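Local structure of polyketide synthase PksL (5E1V) at residues V23-L32 / Q212-Y220; R243-L253 / E265-L273. The protein probably dehydrates beta-hydroxyacyl chains carried on acyl carrier protein, through this dehydratase domain, during assembly of the polyketide bacillaene. One frame throughout, in Å; residues are numbered along the deposited sequence.

Overall arrangement
Contact 1 joins residues 23-32 to residues 212-220, bringing together parts of the chain about 180 residues apart, and so ties the N-terminal half of the dehydratase to its C-terminal half. Contact 2, which follows it along the chain, lies within the C-terminal half and pairs the hairpin strands 248-256 and 262-273. Their centres are about 13 Å apart. The link between them is strand 215-225, which neighbours strand 262-273: Leu216 O and Lys272 N are 2.8 Å apart, Phe219 O and Thr270 N 2.7 Å, both probable hydrogen bonds. Both halves belong to the hot dog superfamily, consistent with the double hot dog fold of polyketide synthase dehydratases.

Contact 1: residues V23-L32 / Q212-Y220; sequences VYGQNVLPGL and QRLYLPLFY
Two tyrosine hydroxyls supply the polar links. Tyr24 OH accepts the backbone N-H of Leu214 at 3.0 Å, with an N-H...O angle of 166°. The same hydroxyl donates to a water that also meets Gln212 O, though the 2.5 Å between that water oxygen and Gln212 O is short enough to leave the second link doubtful. A phenylalanine in place of Tyr24 would probably leave Leu214 N without its acceptor and the water without its donor. At the far end Tyr220 OH donates to Gly31 O over 2.8 Å. Its C=O...donor angle of 92° places the hydroxyl above the carbonyl plane and off the lone pairs, while Gly31 O itself lies at the edge of the Tyr220 ring.

Residues 21 to 30, from His21 through Gly25 to Pro30, match the HxxxGxxxxP signature of polyketide synthase dehydratases, and a type I' turn from Val23 to Gln26 carries Tyr24 out towards the C-terminal half.

Apolar contacts lie between these two polar links. Leu214 CD1 sits over one face of the Tyr24 ring, 4.1 Å from its centroid, a CH-pi contact. Val23 CG1, anti to the backbone N (chi1 175°), reaches the same Leu214 CD1 at 3.9 Å. Leu32 CD2 approaches Tyr220 CZ obliquely at 3.5 Å, and Leu32 CG meets Pro217 CG at 4.4 Å.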
loop_
_atom_site.group_PDB
_atom_site.type_symbol
_atom_site.label_atom_id
_atom_site.label_comp_id
_atom_site.label_asym_id
_atom_site.label_seq_id
_atom_site.Cartn_x
_atom_site.Cartn_y
_atom_site.Cartn_z
ATOM N N VAL A 23 -9.552 -5.619 10.470
ATOM C CA VAL A 23 -10.581 -4.710 9.952
ATOM C C VAL A 23 -12.005 -5.239 10.253
ATOM O O VAL A 23 -12.428 -6.290 9.746
ATOM C CB VAL A 23 -10.462 -4.578 8.412
ATOM C CG1 VAL A 23 -11.583 -3.737 7.794
ATOM C CG2 VAL A 23 -9.072 -4.060 7.993
ATOM N N TYR A 24 -12.753 -4.501 11.056
ATOM C CA TYR A 24 -14.067 -4.975 11.572
ATOM C C TYR A 24 -13.929 -6.413 12.101
ATOM O O TYR A 24 -14.640 -7.310 11.694
ATOM C CB TYR A 24 -15.143 -4.867 10.489
ATOM C CG TYR A 24 -15.472 -3.471 10.110
ATOM C CD1 TYR A 24 -15.869 -2.551 11.061
ATOM C CD2 TYR A 24 -15.392 -3.048 8.803
ATOM C CE1 TYR A 24 -16.166 -1.249 10.724
ATOM C CE2 TYR A 24 -15.709 -1.748 8.461
ATOM C CZ TYR A 24 -16.102 -0.847 9.434
ATOM O OH TYR A 24 -16.383 0.475 9.104
ATOM N N GLY A 25 -12.962 -6.575 12.997
ATOM C CA GLY A 25 -12.505 -7.839 13.522
ATOM C C GLY A 25 -12.033 -8.983 12.625
ATOM O O GLY A 25 -11.850 -10.091 13.109
ATOM N N GLN A 26 -11.780 -8.766 11.344
ATOM C CA GLN A 26 -11.222 -9.850 10.503
ATOM C C GLN A 26 -9.780 -9.535 10.100
ATOM O O GLN A 26 -9.467 -8.384 9.828
ATOM C CB GLN A 26 -12.053 -9.987 9.220
ATOM C CG GLN A 26 -13.542 -9.933 9.510
ATOM C CD GLN A 26 -14.407 -10.439 8.359
ATOM O OE1 GLN A 26 -15.484 -9.879 8.091
ATOM N NE2 GLN A 26 -13.964 -11.501 7.686
ATOM N N ASN A 27 -8.905 -10.541 10.074
ATOM C CA ASN A 27 -7.508 -10.310 9.647
ATOM C C ASN A 27 -7.510 -10.102 8.125
ATOM O O ASN A 27 -8.053 -10.948 7.407
ATOM C CB ASN A 27 -6.635 -11.524 10.065
ATOM C CG ASN A 27 -6.456 -11.590 11.543
ATOM O OD1 ASN A 27 -5.566 -10.948 12.124
ATOM N ND2 ASN A 27 -7.370 -12.223 12.182
ATOM N N VAL A 28 -6.899 -9.028 7.612
ATOM C CA VAL A 28 -6.951 -8.699 6.229
ATOM C C VAL A 28 -5.577 -8.348 5.718
ATOM O O VAL A 28 -4.838 -7.581 6.333
ATOM C CB VAL A 28 -7.839 -7.406 6.037
ATOM C CG1 VAL A 28 -7.718 -6.822 4.635
ATOM C CG2 VAL A 28 -9.250 -7.722 6.273
ATOM N N LEU A 29 -5.195 -8.918 4.606
ATOM C CA LEU A 29 -4.007 -8.422 3.956
ATOM C C LEU A 29 -4.246 -6.956 3.463
ATOM O O LEU A 29 -5.158 -6.730 2.648
ATOM C CB LEU A 29 -3.650 -9.330 2.786
ATOM C CG LEU A 29 -2.355 -8.867 2.123
ATOM C CD1 LEU A 29 -1.102 -9.013 2.984
ATOM C CD2 LEU A 29 -2.153 -9.434 0.747
ATOM N N PRO A 30 -3.450 -5.998 3.938
ATOM C CA PRO A 30 -3.702 -4.645 3.435
ATOM C C PRO A 30 -3.612 -4.626 1.924
ATOM O O PRO A 30 -2.737 -5.225 1.294
ATOM C CB PRO A 30 -2.623 -3.757 4.112
ATOM C CG PRO A 30 -2.069 -4.578 5.211
ATOM C CD PRO A 30 -2.277 -6.027 4.824
ATOM N N GLY A 31 -4.593 -3.986 1.322
ATOM C CA GLY A 31 -4.620 -3.905 -0.108
ATOM C C GLY A 31 -3.361 -3.241 -0.642
ATOM O O GLY A 31 -3.007 -3.490 -1.735
ATOM N N LEU A 32 -2.736 -2.357 0.117
ATOM C CA LEU A 32 -1.520 -1.619 -0.340
ATOM C C LEU A 32 -0.249 -2.533 -0.355
ATOM O O LEU A 32 0.758 -2.174 -0.909
ATOM C CB LEU A 32 -1.271 -0.384 0.491
ATOM C CG LEU A 32 -2.292 0.745 0.179
ATOM C CD1 LEU A 32 -2.145 1.810 1.237
ATOM C CD2 LEU A 32 -1.984 1.318 -1.194
ATOM N N GLN A 212 -17.757 7.643 10.071
ATOM C CA GLN A 212 -16.872 6.692 10.759
ATOM C C GLN A 212 -16.665 5.311 10.069
ATOM O O GLN A 212 -15.848 4.539 10.571
ATOM C CB GLN A 212 -17.265 6.440 12.244
ATOM C CG GLN A 212 -17.450 7.642 13.154
ATOM C CD GLN A 212 -16.151 8.276 13.693
ATOM O OE1 GLN A 212 -15.458 7.695 14.535
ATOM N NE2 GLN A 212 -15.865 9.508 13.273
ATOM N N ARG A 213 -17.397 4.985 9.001
ATOM C CA ARG A 213 -17.195 3.716 8.286
ATOM C C ARG A 213 -15.873 3.819 7.568
ATOM O O ARG A 213 -15.586 4.865 6.999
ATOM C CB ARG A 213 -18.218 3.456 7.189
ATOM C CG ARG A 213 -19.382 2.559 7.551
ATOM C CD ARG A 213 -20.527 3.376 8.059
ATOM N NE ARG A 213 -20.855 4.533 7.221
ATOM C CZ ARG A 213 -21.847 4.610 6.327
ATOM N NH1 ARG A 213 -22.673 3.594 6.116
ATOM N NH2 ARG A 213 -22.024 5.740 5.642
ATOM N N LEU A 214 -15.103 2.735 7.550
ATOM C CA LEU A 214 -13.795 2.753 6.914
ATOM C C LEU A 214 -13.869 2.815 5.400
ATOM O O LEU A 214 -14.848 2.353 4.792
ATOM C CB LEU A 214 -13.037 1.477 7.329
ATOM C CG LEU A 214 -12.821 1.271 8.822
ATOM C CD1 LEU A 214 -12.283 -0.129 9.121
ATOM C CD2 LEU A 214 -11.899 2.336 9.393
ATOM N N TYR A 215 -12.817 3.336 4.762
ATOM C CA TYR A 215 -12.698 3.267 3.318
ATOM C C TYR A 215 -11.513 2.324 2.996
ATOM O O TYR A 215 -10.402 2.659 3.365
ATOM C CB TYR A 215 -12.363 4.628 2.700
ATOM C CG TYR A 215 -13.389 5.692 2.929
ATOM C CD1 TYR A 215 -14.254 6.085 1.897
ATOM C CD2 TYR A 215 -13.501 6.309 4.175
ATOM C CE1 TYR A 215 -15.231 7.057 2.103
ATOM C CE2 TYR A 215 -14.464 7.273 4.394
ATOM C CZ TYR A 215 -15.325 7.643 3.351
ATOM O OH TYR A 215 -16.282 8.623 3.560
ATOM N N LEU A 216 -11.765 1.235 2.281
ATOM C CA LEU A 216 -10.711 0.243 1.929
ATOM C C LEU A 216 -10.230 0.469 0.514
ATOM O O LEU A 216 -10.965 1.044 -0.326
ATOM C CB LEU A 216 -11.266 -1.152 2.059
ATOM C CG LEU A 216 -11.577 -1.538 3.519
ATOM C CD1 LEU A 216 -12.095 -2.966 3.528
ATOM C CD2 LEU A 216 -10.415 -1.369 4.497
ATOM N N PRO A 217 -8.999 0.038 0.223
ATOM C CA PRO A 217 -8.532 0.185 -1.136
ATOM C C PRO A 217 -9.391 -0.509 -2.195
ATOM O O PRO A 217 -9.968 -1.597 -1.976
ATOM C CB PRO A 217 -7.121 -0.435 -1.080
ATOM C CG PRO A 217 -6.623 -0.045 0.286
ATOM C CD PRO A 217 -7.871 -0.315 1.138
ATOM N N LEU A 218 -9.498 0.199 -3.308
ATOM C CA LEU A 218 -10.282 -0.198 -4.461
ATOM C C LEU A 218 -9.432 -0.185 -5.746
ATOM O O LEU A 218 -9.495 -1.105 -6.493
ATOM C CB LEU A 218 -11.436 0.765 -4.662
ATOM C CG LEU A 218 -12.250 0.450 -5.957
ATOM C CD1 LEU A 218 -12.994 -0.885 -5.908
ATOM C CD2 LEU A 218 -13.206 1.577 -6.398
ATOM N N PHE A 219 -8.728 0.888 -5.982
ATOM C CA PHE A 219 -8.026 1.168 -7.253
ATOM C C PHE A 219 -6.798 2.085 -7.136
ATOM O O PHE A 219 -6.846 3.126 -6.458
ATOM C CB PHE A 219 -9.031 1.809 -8.251
ATOM C CG PHE A 219 -8.487 2.073 -9.638
ATOM C CD1 PHE A 219 -8.540 1.121 -10.627
ATOM C CD2 PHE A 219 -8.103 3.355 -9.988
ATOM C CE1 PHE A 219 -8.091 1.404 -11.922
ATOM C CE2 PHE A 219 -7.662 3.650 -11.265
ATOM C CZ PHE A 219 -7.604 2.672 -12.234
ATOM N N TYR A 220 -5.725 1.734 -7.901
ATOM C CA TYR A 220 -4.524 2.505 -8.047
ATOM C C TYR A 220 -4.418 2.813 -9.507
ATOM O O TYR A 220 -4.334 1.896 -10.277
ATOM C CB TYR A 220 -3.174 1.767 -7.626
ATOM C CG TYR A 220 -3.204 1.019 -6.321
ATOM C CD1 TYR A 220 -4.095 1.401 -5.341
ATOM C CD2 TYR A 220 -2.356 -0.125 -6.067
ATOM C CE1 TYR A 220 -4.223 0.715 -4.149
ATOM C CE2 TYR A 220 -2.519 -0.842 -4.862
ATOM C CZ TYR A 220 -3.442 -0.402 -3.914
ATOM O OH TYR A 220 -3.727 -0.976 -2.667
HETATM O O HOH W 1 -15.574 2.236 11.401
#

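Contact 2: residues R243-L253 / E265-L273; sequences RREKELIYVTL and ELKNFTSKL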
loop_
_atom_site.group_PDB
_atom_site.type_symbol
_atom_site.label_atom_id
_atom_site.label_comp_id
_atom_site.label_asym_id
_atom_site.label_seq_id
_atom_site.Cartn_x
_atom_site.Cartn_y
_atom_site.Cartn_z
ATOM N N ARG A 243 -9.523 14.176 -2.664
ATOM C CA ARG A 243 -10.886 14.574 -2.793
ATOM C C ARG A 243 -11.788 13.454 -2.306
ATOM O O ARG A 243 -11.340 12.316 -2.165
ATOM C CB ARG A 243 -11.167 15.035 -4.231
ATOM C CG ARG A 243 -11.634 13.966 -5.197
ATOM C CD ARG A 243 -11.529 14.453 -6.629
ATOM N NE ARG A 243 -11.120 13.381 -7.546
ATOM C CZ ARG A 243 -9.891 12.870 -7.596
ATOM N NH1 ARG A 243 -8.930 13.323 -6.788
ATOM N NH2 ARG A 243 -9.600 11.899 -8.456
ATOM N N ARG A 244 -13.026 13.789 -1.959
ATOM C CA ARG A 244 -14.113 12.784 -1.777
ATOM C C ARG A 244 -15.285 12.987 -2.722
ATOM O O ARG A 244 -15.798 14.103 -2.834
ATOM C CB ARG A 244 -14.640 12.788 -0.342
ATOM C CG ARG A 244 -15.758 11.753 -0.078
ATOM C CD ARG A 244 -16.266 11.850 1.359
ATOM N NE ARG A 244 -17.014 13.098 1.546
ATOM C CZ ARG A 244 -18.272 13.275 1.137
ATOM N NH1 ARG A 244 -18.957 12.289 0.569
ATOM N NH2 ARG A 244 -18.866 14.456 1.318
ATOM N N GLU A 245 -15.703 11.909 -3.384
ATOM C CA GLU A 245 -16.903 11.872 -4.208
ATOM C C GLU A 245 -17.795 10.737 -3.706
ATOM O O GLU A 245 -17.506 9.553 -3.930
ATOM C CB GLU A 245 -16.546 11.701 -5.692
ATOM C CG GLU A 245 -15.673 12.848 -6.220
ATOM C CD GLU A 245 -15.139 12.638 -7.639
ATOM O OE1 GLU A 245 -15.811 11.972 -8.444
ATOM O OE2 GLU A 245 -14.035 13.156 -7.944
ATOM N N LYS A 246 -18.863 11.125 -2.998
ATOM C CA LYS A 246 -19.797 10.230 -2.317
ATOM C C LYS A 246 -19.119 9.123 -1.470
ATOM O O LYS A 246 -18.548 9.390 -0.408
ATOM C CB LYS A 246 -20.792 9.643 -3.334
ATOM C CG LYS A 246 -21.658 10.708 -4.020
ATOM C CD LYS A 246 -22.959 10.133 -4.567
ATOM C CE LYS A 246 -24.131 11.076 -4.298
ATOM N NZ LYS A 246 -23.912 12.419 -4.901
ATOM N N GLU A 247 -19.172 7.920 -2.015
ATOM C CA GLU A 247 -18.646 6.645 -1.492
ATOM C C GLU A 247 -17.115 6.434 -1.710
ATOM O O GLU A 247 -16.533 5.449 -1.161
ATOM C CB GLU A 247 -19.375 5.564 -2.313
ATOM C CG GLU A 247 -19.785 4.297 -1.614
ATOM C CD GLU A 247 -21.087 4.375 -0.824
ATOM O OE1 GLU A 247 -21.262 5.321 -0.011
ATOM O OE2 GLU A 247 -21.907 3.432 -0.985
ATOM N N LEU A 248 -16.488 7.326 -2.501
ATOM C CA LEU A 248 -15.076 7.169 -2.942
ATOM C C LEU A 248 -14.197 8.300 -2.573
ATOM O O LEU A 248 -14.601 9.473 -2.714
ATOM C CB LEU A 248 -14.980 7.041 -4.450
ATOM C CG LEU A 248 -15.813 5.904 -4.981
ATOM C CD1 LEU A 248 -15.940 6.009 -6.485
ATOM C CD2 LEU A 248 -15.285 4.520 -4.581
ATOM N N ILE A 249 -12.979 7.969 -2.111
ATOM C CA ILE A 249 -11.949 8.960 -1.790
ATOM C C ILE A 249 -10.765 8.663 -2.676
ATOM O O ILE A 249 -10.575 7.486 -3.071
ATOM C CB ILE A 249 -11.525 8.975 -0.310
ATOM C CG1 ILE A 249 -10.981 7.607 0.159
ATOM C CG2 ILE A 249 -12.712 9.367 0.567
ATOM C CD1 ILE A 249 -10.122 7.670 1.404
ATOM N N TYR A 250 -10.013 9.727 -2.985
ATOM C CA TYR A 250 -8.891 9.708 -3.905
ATOM C C TYR A 250 -7.784 10.505 -3.299
ATOM O O TYR A 250 -8.023 11.553 -2.696
ATOM C CB TYR A 250 -9.248 10.385 -5.250
ATOM C CG TYR A 250 -10.486 9.879 -5.973
ATOM C CD1 TYR A 250 -11.770 10.255 -5.551
ATOM C CD2 TYR A 250 -10.389 9.090 -7.109
ATOM C CE1 TYR A 250 -12.897 9.795 -6.212
ATOM C CE2 TYR A 250 -11.514 8.649 -7.786
ATOM C CZ TYR A 250 -12.764 9.027 -7.321
ATOM O OH TYR A 250 -13.867 8.623 -7.979
ATOM N N VAL A 251 -6.547 10.020 -3.413
ATOM C CA VAL A 251 -5.398 10.741 -2.952
ATOM C C VAL A 251 -4.220 10.345 -3.854
ATOM O O VAL A 251 -4.278 9.336 -4.524
ATOM C CB VAL A 251 -4.988 10.368 -1.522
ATOM C CG1 VAL A 251 -6.096 10.727 -0.559
ATOM C CG2 VAL A 251 -4.742 8.862 -1.412
ATOM N N THR A 252 -3.167 11.142 -3.846
ATOM C CA THR A 252 -1.973 10.838 -4.617
ATOM C C THR A 252 -0.847 10.882 -3.581
ATOM O O THR A 252 -0.680 11.861 -2.862
ATOM C CB THR A 252 -1.733 11.755 -5.857
ATOM O OG1 THR A 252 -2.547 11.349 -6.966
ATOM C CG2 THR A 252 -0.265 11.574 -6.330
ATOM N N LEU A 253 -0.095 9.772 -3.476
ATOM C CA LEU A 253 0.967 9.631 -2.483
ATOM C C LEU A 253 2.328 9.824 -3.138
ATOM O O LEU A 253 2.649 9.137 -4.092
ATOM C CB LEU A 253 0.903 8.206 -1.795
ATOM C CG LEU A 253 -0.360 7.754 -1.052
ATOM C CD1 LEU A 253 -0.261 6.305 -0.472
ATOM C CD2 LEU A 253 -0.834 8.785 -0.008
ATOM N N GLU A 265 5.780 7.357 -6.718
ATOM C CA GLU A 265 4.468 7.959 -6.603
ATOM C C GLU A 265 3.376 6.966 -6.855
ATOM O O GLU A 265 3.404 6.260 -7.856
ATOM C CB GLU A 265 4.298 9.105 -7.610
ATOM C CG GLU A 265 2.946 9.825 -7.512
ATOM C CD GLU A 265 2.918 11.067 -8.408
ATOM O OE1 GLU A 265 3.309 12.146 -7.946
ATOM O OE2 GLU A 265 2.579 10.950 -9.577
ATOM N N LEU A 266 2.387 6.960 -5.957
ATOM C CA LEU A 266 1.121 6.228 -6.189
ATOM C C LEU A 266 0.075 7.198 -6.608
ATOM O O LEU A 266 -0.447 7.947 -5.755
ATOM C CB LEU A 266 0.630 5.489 -4.921
ATOM C CG LEU A 266 -0.467 4.461 -5.050
ATOM C CD1 LEU A 266 -0.130 3.275 -5.899
ATOM C CD2 LEU A 266 -0.851 3.946 -3.718
ATOM N N LYS A 267 -0.252 7.202 -7.887
ATOM C CA LYS A 267 -1.244 8.216 -8.375
ATOM C C LYS A 267 -2.695 7.765 -8.296
ATOM O O LYS A 267 -3.050 6.665 -8.709
ATOM C CB LYS A 267 -0.823 8.627 -9.790
ATOM C CG LYS A 267 -1.641 9.723 -10.483
ATOM C CD LYS A 267 -0.842 10.198 -11.721
ATOM C CE LYS A 267 -1.634 11.191 -12.591
ATOM N NZ LYS A 267 -2.355 12.175 -11.740
ATOM N N ASN A 268 -3.580 8.628 -7.755
ATOM C CA ASN A 268 -5.026 8.325 -7.588
ATOM C C ASN A 268 -5.299 6.989 -6.907
ATOM O O ASN A 268 -5.953 6.123 -7.414
ATOM C CB ASN A 268 -5.765 8.494 -8.893
ATOM C CG ASN A 268 -6.091 9.966 -9.139
ATOM O OD1 ASN A 268 -6.681 10.609 -8.271
ATOM N ND2 ASN A 268 -5.670 10.502 -10.262
ATOM N N PHE A 269 -4.705 6.872 -5.739
ATOM C CA PHE A 269 -5.080 5.831 -4.777
ATOM C C PHE A 269 -6.534 6.107 -4.346
ATOM O O PHE A 269 -6.815 7.068 -3.600
ATOM C CB PHE A 269 -4.118 5.818 -3.623
ATOM C CG PHE A 269 -4.537 4.971 -2.464
ATOM C CD1 PHE A 269 -5.335 3.897 -2.638
ATOM C CD2 PHE A 269 -4.108 5.268 -1.186
ATOM C CE1 PHE A 269 -5.732 3.121 -1.567
ATOM C CE2 PHE A 269 -4.539 4.526 -0.106
ATOM C CZ PHE A 269 -5.356 3.430 -0.309
ATOM N N THR A 270 -7.412 5.240 -4.841
ATOM C CA THR A 270 -8.882 5.299 -4.639
ATOM C C THR A 270 -9.310 4.190 -3.663
ATOM O O THR A 270 -9.025 2.972 -3.874
ATOM C CB THR A 270 -9.667 5.017 -5.933
ATOM O OG1 THR A 270 -9.127 5.781 -7.043
ATOM C CG2 THR A 270 -11.152 5.347 -5.724
ATOM N N SER A 271 -10.090 4.590 -2.653
ATOM C CA SER A 271 -10.680 3.697 -1.683
ATOM C C SER A 271 -12.198 3.917 -1.605
ATOM O O SER A 271 -12.717 4.961 -2.022
ATOM C CB SER A 271 -10.056 4.003 -0.304
ATOM O OG SER A 271 -8.652 3.813 -0.333
ATOM N N LYS A 272 -12.897 2.928 -1.073
ATOM C CA LYS A 272 -14.366 2.903 -1.139
ATOM C C LYS A 272 -14.918 2.613 0.215
ATOM O O LYS A 272 -14.387 1.787 0.951
ATOM C CB LYS A 272 -14.864 1.852 -2.104
ATOM C CG LYS A 272 -16.402 1.780 -2.268
ATOM C CD LYS A 272 -16.824 0.698 -3.253
ATOM C CE LYS A 272 -16.941 -0.658 -2.570
ATOM N NZ LYS A 272 -16.929 -1.801 -3.543
ATOM N N LEU A 273 -15.972 3.343 0.567
ATOM C CA LEU A 273 -16.616 3.171 1.854
ATOM C C LEU A 273 -17.076 1.760 2.109
ATOM O O LEU A 273 -17.717 1.146 1.240
ATOM C CB LEU A 273 -17.852 4.113 1.881
ATOM C CG LEU A 273 -18.642 4.364 3.137
ATOM C CD1 LEU A 273 -17.855 5.164 4.153
ATOM C CD2 LEU A 273 -19.857 5.154 2.669
#
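Leu253 CD1 touches two side chains of the opposing strand, 4.1 Å from Leu266 CD2 and 4.0 Å from Phe269 CD2. Leu253 and Leu266 point the same way side by side, and a reciprocal pair of backbone N-H...O bonds joins them. On this face, which also carries Ile249, Val251 and Ser271, Leu253 and Val251 reach Ala200 of helix 190-203, so the hairpin packs on a helix as hot dog sheets do.

Thr252 marks a beta bulge, where the antiparallel register shifts by one residue between the Val251-Phe269 and Leu253-Leu266 pairs. Lys267 and Asn268 together stand opposite Thr252; Asn268 has positive phi, and its N-H is taken by Thr252 OG1 at 3.0 Å in a nearly straight bond (176°). OG1 stands beside the Thr252 backbone N (chi1 -80°), which leaves CG2 anti to that N, 3.8 Å from Glu265 CD; the Glu265 carboxylate is salt-bridged to Lys262. Arg243 NH2 donates to Asn268 OD1 at 3.2 Å; the oxygen lies in the guanidinium plane, whereas NH2 stands above the carbonyl plane of the Asn268 amide, off its lone pairs. That guanidinium and Thr270 CG2 occupy opposite faces of the Tyr250 ring.

Glu247, in the type II' turn from Glu245 to Leu248, ends the ladder: its O accepts Leu273 N at 2.8 Å with a C=O...N angle of 162°, and its CG lies 4.0 Å from Leu273 CB.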